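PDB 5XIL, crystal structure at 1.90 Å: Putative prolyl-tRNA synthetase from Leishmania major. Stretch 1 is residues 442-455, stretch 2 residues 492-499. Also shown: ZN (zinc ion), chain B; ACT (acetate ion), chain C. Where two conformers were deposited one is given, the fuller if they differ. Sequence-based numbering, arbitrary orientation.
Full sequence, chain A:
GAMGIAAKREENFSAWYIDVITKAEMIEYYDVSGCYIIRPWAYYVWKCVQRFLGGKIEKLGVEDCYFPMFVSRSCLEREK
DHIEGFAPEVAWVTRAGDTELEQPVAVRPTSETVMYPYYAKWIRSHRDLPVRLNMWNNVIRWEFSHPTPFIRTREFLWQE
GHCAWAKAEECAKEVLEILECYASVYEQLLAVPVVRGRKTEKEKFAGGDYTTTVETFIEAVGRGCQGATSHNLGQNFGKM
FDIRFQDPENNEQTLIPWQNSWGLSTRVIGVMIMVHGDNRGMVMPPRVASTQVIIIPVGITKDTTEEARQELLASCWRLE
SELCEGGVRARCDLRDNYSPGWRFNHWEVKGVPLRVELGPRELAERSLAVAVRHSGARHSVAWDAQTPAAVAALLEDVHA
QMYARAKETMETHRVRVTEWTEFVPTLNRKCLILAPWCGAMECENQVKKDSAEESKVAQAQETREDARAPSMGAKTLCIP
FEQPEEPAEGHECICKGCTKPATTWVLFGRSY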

ATOM      1  N   GLU A 442     -20.635  28.513 -25.579  1.00 20.40           N
ATOM      2  CA  GLU A 442     -20.399  29.921 -25.818  0.60 21.06           C
ATOM      3  C   GLU A 442     -20.682  30.793 -24.559  1.00 20.53           C
ATOM      4  O   GLU A 442     -19.983  31.756 -24.255  1.00 20.30           O
ATOM      5  CB  GLU A 442     -21.322  30.372 -26.972  0.60 22.74           C
ATOM      6  CG  GLU A 442     -21.182  29.507 -28.217  0.60 24.14           C
ATOM      7  CD  GLU A 442     -22.276  28.447 -28.345  0.60 25.69           C
ATOM      8  OE1 GLU A 442     -23.254  28.712 -29.090  0.60 31.15           O
ATOM      9  OE2 GLU A 442     -22.155  27.355 -27.757  0.60 20.92           O
ATOM     10  N   CYS A 443     -21.752  30.432 -23.858  1.00 20.05           N
ATOM     11  CA  CYS A 443     -22.203  31.169 -22.679  1.00 21.26           C
ATOM     12  C   CYS A 443     -21.232  30.978 -21.526  1.00 19.55           C
ATOM     13  O   CYS A 443     -20.872  31.943 -20.850  1.00 18.99           O
ATOM     14  CB  CYS A 443     -23.596  30.763 -22.275  1.00 19.58           C
ATOM     15  SG  CYS A 443     -24.914  31.157 -23.532  1.00 23.75           S
ATOM     16  N   GLU A 444     -20.791  29.744 -21.336  1.00 19.15           N
ATOM     17  CA  GLU A 444     -19.700  29.445 -20.364  1.00 19.41           C
ATOM     18  C   GLU A 444     -18.454  30.242 -20.644  1.00 19.29           C
ATOM     19  O   GLU A 444     -17.803  30.794 -19.721  1.00 17.73           O
ATOM     20  CB  GLU A 444     -19.411  27.939 -20.396  1.00 19.94           C
ATOM     21  CG  GLU A 444     -18.302  27.454 -19.540  1.00 19.32           C
ATOM     22  CD  GLU A 444     -18.257  25.917 -19.527  1.00 21.02           C
ATOM     23  OE1 GLU A 444     -19.046  25.246 -20.291  1.00 20.93           O
ATOM     24  OE2 GLU A 444     -17.448  25.382 -18.724  1.00 17.63           O
ATOM     25  N   ASN A 445     -18.089  30.325 -21.910  1.00 20.97           N
ATOM     26  CA  ASN A 445     -16.920  31.098 -22.299  1.00 20.56           C
ATOM     27  C   ASN A 445     -17.083  32.618 -22.001  1.00 19.75           C
ATOM     28  O   ASN A 445     -16.155  33.296 -21.575  1.00 22.87           O
ATOM     29  CB  ASN A 445     -16.710  30.886 -23.812  1.00 26.51           C
ATOM     30  CG  ASN A 445     -15.927  29.624 -24.124  1.00 30.30           C
ATOM     31  OD1 ASN A 445     -15.125  29.170 -23.335  1.00 30.86           O
ATOM     32  ND2 ASN A 445     -16.136  29.068 -25.293  1.00 32.81           N
ATOM     33  N   GLN A 446     -18.271  33.139 -22.310  1.00 20.32           N
ATOM     34  CA  GLN A 446     -18.572  34.527 -22.074  1.00 20.48           C
ATOM     35  C   GLN A 446     -18.525  34.857 -20.551  1.00 20.05           C
ATOM     36  O   GLN A 446     -17.947  35.851 -20.134  1.00 21.21           O
ATOM     37  CB  GLN A 446     -19.953  34.858 -22.596  1.00 24.05           C
ATOM     38  CG  GLN A 446     -20.116  36.378 -22.744  1.00 26.30           C
ATOM     39  CD  GLN A 446     -21.530  36.806 -22.942  1.00 29.35           C
ATOM     40  OE1 GLN A 446     -22.265  36.227 -23.761  1.00 33.08           O
ATOM     41  NE2 GLN A 446     -21.945  37.835 -22.203  1.00 31.13           N
ATOM     42  N   VAL A 447     -19.090  33.966 -19.742  1.00 19.90           N
ATOM     43  CA  VAL A 447     -18.993  34.162 -18.274  1.00 17.97           C
ATOM     44  C   VAL A 447     -17.538  34.323 -17.830  1.00 16.70           C
ATOM     45  O   VAL A 447     -17.215  35.240 -17.067  1.00 16.99           O
ATOM     46  CB  VAL A 447     -19.712  33.045 -17.541  1.00 16.67           C
ATOM     47  CG1 VAL A 447     -19.370  33.100 -16.034  1.00 16.70           C
ATOM     48  CG2 VAL A 447     -21.204  33.135 -17.788  1.00 18.29           C
ATOM     49  N   LYS A 448     -16.641  33.455 -18.308  1.00 16.30           N
ATOM     50  CA  LYS A 448     -15.272  33.516 -17.867  1.00 18.82           C
ATOM     51  C   LYS A 448     -14.565  34.775 -18.383  1.00 19.28           C
ATOM     52  O   LYS A 448     -13.826  35.478 -17.683  1.00 17.99           O
ATOM     53  CB  LYS A 448     -14.554  32.216 -18.235  1.00 19.74           C
ATOM     54  CG  LYS A 448     -13.160  32.070 -17.650  1.00 23.27           C
ATOM     55  CD  LYS A 448     -12.614  30.673 -17.997  1.00 26.71           C
ATOM     56  CE  LYS A 448     -11.421  30.251 -17.178  1.00 28.20           C
ATOM     57  NZ  LYS A 448     -10.227  31.086 -17.445  1.00 29.98           N
ATOM     58  N   LYS A 449     -14.835  35.126 -19.625  1.00 20.44           N
ATOM     59  CA  LYS A 449     -14.279  36.360 -20.167  1.00 22.40           C
ATOM     60  C   LYS A 449     -14.738  37.625 -19.468  1.00 18.09           C
ATOM     61  O   LYS A 449     -13.922  38.401 -19.062  1.00 22.29           O
ATOM     62  CB  LYS A 449     -14.703  36.511 -21.652  1.00 24.49           C
ATOM     63  CG  LYS A 449     -14.250  37.805 -22.280  1.00 33.93           C
ATOM     64  CD  LYS A 449     -14.722  37.815 -23.763  1.00 39.16           C
ATOM     65  CE  LYS A 449     -14.227  39.039 -24.550  1.00 44.33           C
ATOM     66  NZ  LYS A 449     -14.808  40.332 -24.133  1.00 47.70           N
ATOM     67  N   ASP A 450     -16.034  37.759 -19.315  1.00 16.71           N
ATOM     68  CA  ASP A 450     -16.691  38.963 -18.754  1.00 18.12           C
ATOM     69  C   ASP A 450     -16.328  39.096 -17.283  1.00 17.57           C
ATOM     70  O   ASP A 450     -16.073  40.211 -16.763  1.00 17.54           O
ATOM     71  CB  ASP A 450     -18.226  38.845 -18.876  1.00 18.59           C
ATOM     72  CG  ASP A 450     -18.763  39.058 -20.311  1.00 21.58           C
ATOM     73  OD1 ASP A 450     -17.975  39.405 -21.199  1.00 26.50           O
ATOM     74  OD2 ASP A 450     -19.965  38.915 -20.515  1.00 23.02           O
ATOM     75  N   SER A 451     -16.309  37.968 -16.586  1.00 18.13           N
ATOM     76  CA  SER A 451     -15.885  37.989 -15.165  1.00 17.63           C
ATOM     77  C   SER A 451     -14.381  38.369 -15.018  1.00 17.84           C
ATOM     78  O   SER A 451     -14.009  39.193 -14.137  1.00 19.46           O
ATOM     79  CB  SER A 451     -16.227  36.686 -14.443  1.00 16.22           C
ATOM     80  OG  SER A 451     -15.481  35.577 -14.936  1.00 16.58           O
ATOM     81  N   ALA A 452     -13.506  37.838 -15.852  1.00 18.85           N
ATOM     82  CA  ALA A 452     -12.114  38.253 -15.806  1.00 20.59           C
ATOM     83  C   ALA A 452     -11.941  39.750 -16.117  1.00 23.27           C
ATOM     84  O   ALA A 452     -11.196  40.451 -15.433  1.00 23.10           O
ATOM     85  CB  ALA A 452     -11.208  37.412 -16.674  1.00 21.44           C
ATOM     86  N   GLU A 453     -12.672  40.225 -17.096  1.00 27.54           N
ATOM     87  CA  GLU A 453     -12.568  41.638 -17.515  1.00 27.85           C
ATOM     88  C   GLU A 453     -13.134  42.576 -16.413  1.00 25.68           C
ATOM     89  O   GLU A 453     -12.481  43.569 -16.061  1.00 26.68           O
ATOM     90  CB  GLU A 453     -13.279  41.792 -18.874  1.00 30.89           C
ATOM     91  CG  GLU A 453     -13.131  43.154 -19.530  1.00 45.65           C
ATOM     92  CD  GLU A 453     -11.684  43.517 -19.817  1.00 52.51           C
ATOM     93  OE1 GLU A 453     -10.959  42.694 -20.426  1.00 62.56           O
ATOM     94  OE2 GLU A 453     -11.271  44.648 -19.448  1.00 70.01           O
ATOM     95  N   GLU A 454     -14.289  42.250 -15.810  1.00 23.71           N
ATOM     96  CA  GLU A 454     -14.827  43.069 -14.731  1.00 22.16           C
ATOM     97  C   GLU A 454     -13.997  43.040 -13.460  1.00 27.27           C
ATOM     98  O   GLU A 454     -14.116  43.944 -12.661  1.00 27.88           O
ATOM     99  CB  GLU A 454     -16.295  42.706 -14.385  1.00 23.01           C
ATOM    100  CG  GLU A 454     -17.287  42.951 -15.526  1.00 23.89           C
ATOM    101  CD  GLU A 454     -18.708  42.562 -15.198  1.00 26.68           C
ATOM    102  OE1 GLU A 454     -18.954  42.265 -14.012  1.00 28.61           O
ATOM    103  OE2 GLU A 454     -19.627  42.527 -16.070  1.00 25.54           O
ATOM    104  N   SER A 455     -13.221  41.986 -13.212  1.00 26.52           N
ATOM    105  CA  SER A 455     -12.541  41.803 -11.898  1.00 28.56           C
ATOM    106  C   SER A 455     -11.366  42.698 -11.795  1.00 32.90           C
ATOM    107  O   SER A 455     -10.970  43.119 -10.711  1.00 34.23           O
ATOM    108  CB  SER A 455     -12.018  40.381 -11.737  1.00 24.65           C
ATOM    109  OG  SER A 455     -13.146  39.547 -11.567  1.00 26.57           O
ATOM    110  N   GLU A 492     -33.459  33.161 -17.046  1.00 22.88           N
ATOM    111  CA  GLU A 492     -32.602  33.257 -18.187  1.00 24.73           C
ATOM    112  C   GLU A 492     -31.221  32.741 -17.902  1.00 23.38           C
ATOM    113  O   GLU A 492     -30.748  32.796 -16.764  1.00 18.27           O
ATOM    114  CB  GLU A 492     -32.456  34.700 -18.645  1.00 27.66           C
ATOM    115  CG  GLU A 492     -33.795  35.294 -19.028  1.00 34.85           C
ATOM    116  CD  GLU A 492     -34.690  35.561 -17.786  1.00 40.50           C
ATOM    117  OE1 GLU A 492     -34.177  35.957 -16.682  1.00 40.21           O
ATOM    118  OE2 GLU A 492     -35.912  35.321 -17.887  1.00 47.06           O
ATOM    119  N   CYS A 493     -30.553  32.237 -18.935  1.00 19.23           N
ATOM    120  CA  CYS A 493     -29.123  31.936 -18.781  1.00 19.80           C
ATOM    121  C   CYS A 493     -28.337  33.133 -18.188  1.00 20.76           C
ATOM    122  O   CYS A 493     -28.608  34.279 -18.488  1.00 17.72           O
ATOM    123  CB  CYS A 493     -28.606  31.465 -20.125  1.00 19.86           C
ATOM    124  SG  CYS A 493     -26.880  31.134 -20.214  1.00 21.71           S
ATOM    125  N   ILE A 494     -27.337  32.859 -17.328  1.00 19.05           N
ATOM    126  CA  ILE A 494     -26.702  33.921 -16.520  1.00 18.57           C
ATOM    127  C   ILE A 494     -25.880  34.944 -17.260  1.00 19.85           C
ATOM    128  O   ILE A 494     -25.694  36.065 -16.736  1.00 18.40           O
ATOM    129  CB  ILE A 494     -25.830  33.294 -15.367  1.00 18.37           C
ATOM    130  CG1 ILE A 494     -25.379  34.345 -14.303  1.00 18.61           C
ATOM    131  CG2 ILE A 494     -24.625  32.583 -16.010  1.00 17.25           C
ATOM    132  CD1 ILE A 494     -26.534  35.146 -13.710  1.00 17.20           C
ATOM    133  N   CYS A 495     -25.326  34.603 -18.427  1.00 21.07           N
ATOM    134  CA  CYS A 495     -24.372  35.469 -19.061  1.00 22.72           C
ATOM    135  C   CYS A 495     -24.997  36.810 -19.438  1.00 21.99           C
ATOM    136  O   CYS A 495     -26.198  36.939 -19.646  1.00 20.90           O
ATOM    137  CB  CYS A 495     -23.604  34.880 -20.269  1.00 27.62           C
ATOM    138  SG  CYS A 495     -24.585  33.956 -21.421  1.00 36.18           S
ATOM    139  N   LYS A 496     -24.120  37.788 -19.446  1.00 22.61           N
ATOM    140  CA  LYS A 496     -24.491  39.187 -19.615  1.00 25.07           C
ATOM    141  C   LYS A 496     -25.095  39.372 -20.989  1.00 25.38           C
ATOM    142  O   LYS A 496     -24.447  39.065 -21.989  1.00 27.93           O
ATOM    143  CB  LYS A 496     -23.284  40.035 -19.478  1.00 27.64           C
ATOM    144  CG  LYS A 496     -23.622  41.510 -19.408  1.00 32.85           C
ATOM    145  CD  LYS A 496     -22.367  42.333 -19.334  1.00 34.99           C
ATOM    146  CE  LYS A 496     -21.676  42.449 -20.670  1.00 39.71           C
ATOM    147  NZ  LYS A 496     -20.295  42.980 -20.491  1.00 42.46           N
ATOM    148  N   GLY A 497     -26.313  39.869 -21.011  1.00 28.21           N
ATOM    149  CA  GLY A 497     -27.075  40.011 -22.234  1.00 34.17           C
ATOM    150  C   GLY A 497     -27.823  38.763 -22.674  1.00 38.71           C
ATOM    151  O   GLY A 497     -28.599  38.846 -23.611  1.00 34.66           O
ATOM    152  N   CYS A 498     -27.613  37.602 -22.025  1.00 33.83           N
ATOM    153  CA  CYS A 498     -28.180  36.335 -22.515  1.00 33.68           C
ATOM    154  C   CYS A 498     -29.623  36.309 -22.244  1.00 34.19           C
ATOM    155  O   CYS A 498     -30.086  37.044 -21.389  1.00 33.75           O
ATOM    156  CB  CYS A 498     -27.449  35.093 -21.942  1.00 33.35           C
ATOM    157  SG  CYS A 498     -25.765  35.249 -22.505  1.00 36.41           S
ATOM    158  N   THR A 499     -30.337  35.496 -23.024  1.00 36.40           N
ATOM    159  CA  THR A 499     -31.783  35.516 -23.118  1.00 37.12           C
ATOM    160  C   THR A 499     -32.449  34.172 -23.102  1.00 33.86           C
ATOM    161  O   THR A 499     -33.628  34.092 -22.801  1.00 33.16           O
ATOM    162  CB  THR A 499     -32.203  36.208 -24.452  1.00 41.78           C
ATOM    163  OG1 THR A 499     -31.887  37.596 -24.343  1.00 45.42           O
ATOM    164  CG2 THR A 499     -33.671  36.090 -24.717  1.00 43.71           C
TER
HETATM  165 ZN    ZN B1001     -26.836  30.742 -22.555  1.00 16.72          ZN
HETATM  166  C   ACT C1002     -28.248  32.726 -24.390  1.00 38.56           C
HETATM  167  O   ACT C1002     -28.264  32.118 -23.294  1.00 33.68           O
HETATM  168  OXT ACT C1002     -29.025  33.747 -24.599  1.00 31.50           O
HETATM  169  CH3 ACT C1002     -27.280  32.198 -25.423  1.00 37.33           C
HETATM  170  O   HOH W   1     -21.328  37.210 -18.738  1.00 20.13           O
HETATM  171  O   HOH W   2     -18.520  42.790 -18.600  1.00 42.14           O

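Stretch 1 is helical throughout, and one side of that helix receives a loop, stretch 2, that has no regular helix or strand of its own. The backbones come nearest where the CA atoms of Val-447 and Cys-495 lie 5.6 Å apart. Of the residues meeting the loop, Cys-443, the pair Gln-446 and Val-447, then Asp-450 and Glu-454 come round at roughly one turn each, as expected for one side of a helix.

The loop holds its shape through a type II beta turn from Cys-495 to Cys-498, closed by the hydrogen bond from Cys-498 N to Cys-495 O (2.8 Å) and pinned by the disulfide between Cys-495 SG and Cys-498 SG (2.1 Å). Gly-497 suits the turn because its positive phi would jam a CB against the preceding carbonyl oxygen.

Cys-495 is the bump at the centre. Cys-495 CB rests 3.9 Å from Val-447 CG2 and 3.9 Å from Gln-446 CD, while Cys-495 SG lies 3.5 Å from Cys-443 CB, so the residue sits in a hollow formed by three helix side chains. Beside it, Val-447 CG2 also meets Ile-494 CG2 at 3.9 Å. A single methyl of valine, CG2, thus touches two loop residues where the backbones are close, and these apolar surfaces gain by excluding water.

At one end of the contact, Cys-443 and Cys-493 come together without a disulfide: their SG atoms are 3.9 Å apart and both bind the zinc ion, Cys-443 SG at 2.2 Å and Cys-493 SG at 2.4 Å from ZN. Thiolate sulfur is a soft ligand well suited to zinc, and the shared metal ties helix to loop. The acetate O, 2.1 Å from ZN, and one atom from elsewhere in the structure complete the coordination; acetate OXT accepts a hydrogen bond from Thr-499 N (2.7 Å).

Gln-446 reaches out in an extended t, t conformation to the turn. Gln-446 NE2 donates to Lys-496 O (2.8 Å) and to Asp-450 OD2 (2.8 Å), an amide's two hydrogens serving two acceptors.

Lys-496 reaches obliquely over the helix toward Asp-450 and Glu-454. Lys-496 CB is 3.7 Å from Asp-450 OD2 and Lys-496 CD 4.3 Å from Glu-454 OE2. The charges attract at longer range, Lys-496 NZ lying 4.1 Å from Asp-450 OD2 and 4.5 Å from Glu-454 OE2, beyond a salt bridge. Two waters bridge the pairs: one donates to Asp-450 OD2 and accepts from Lys-496 N, the other donates to Glu-454 OE2 and accepts from Lys-496 NZ.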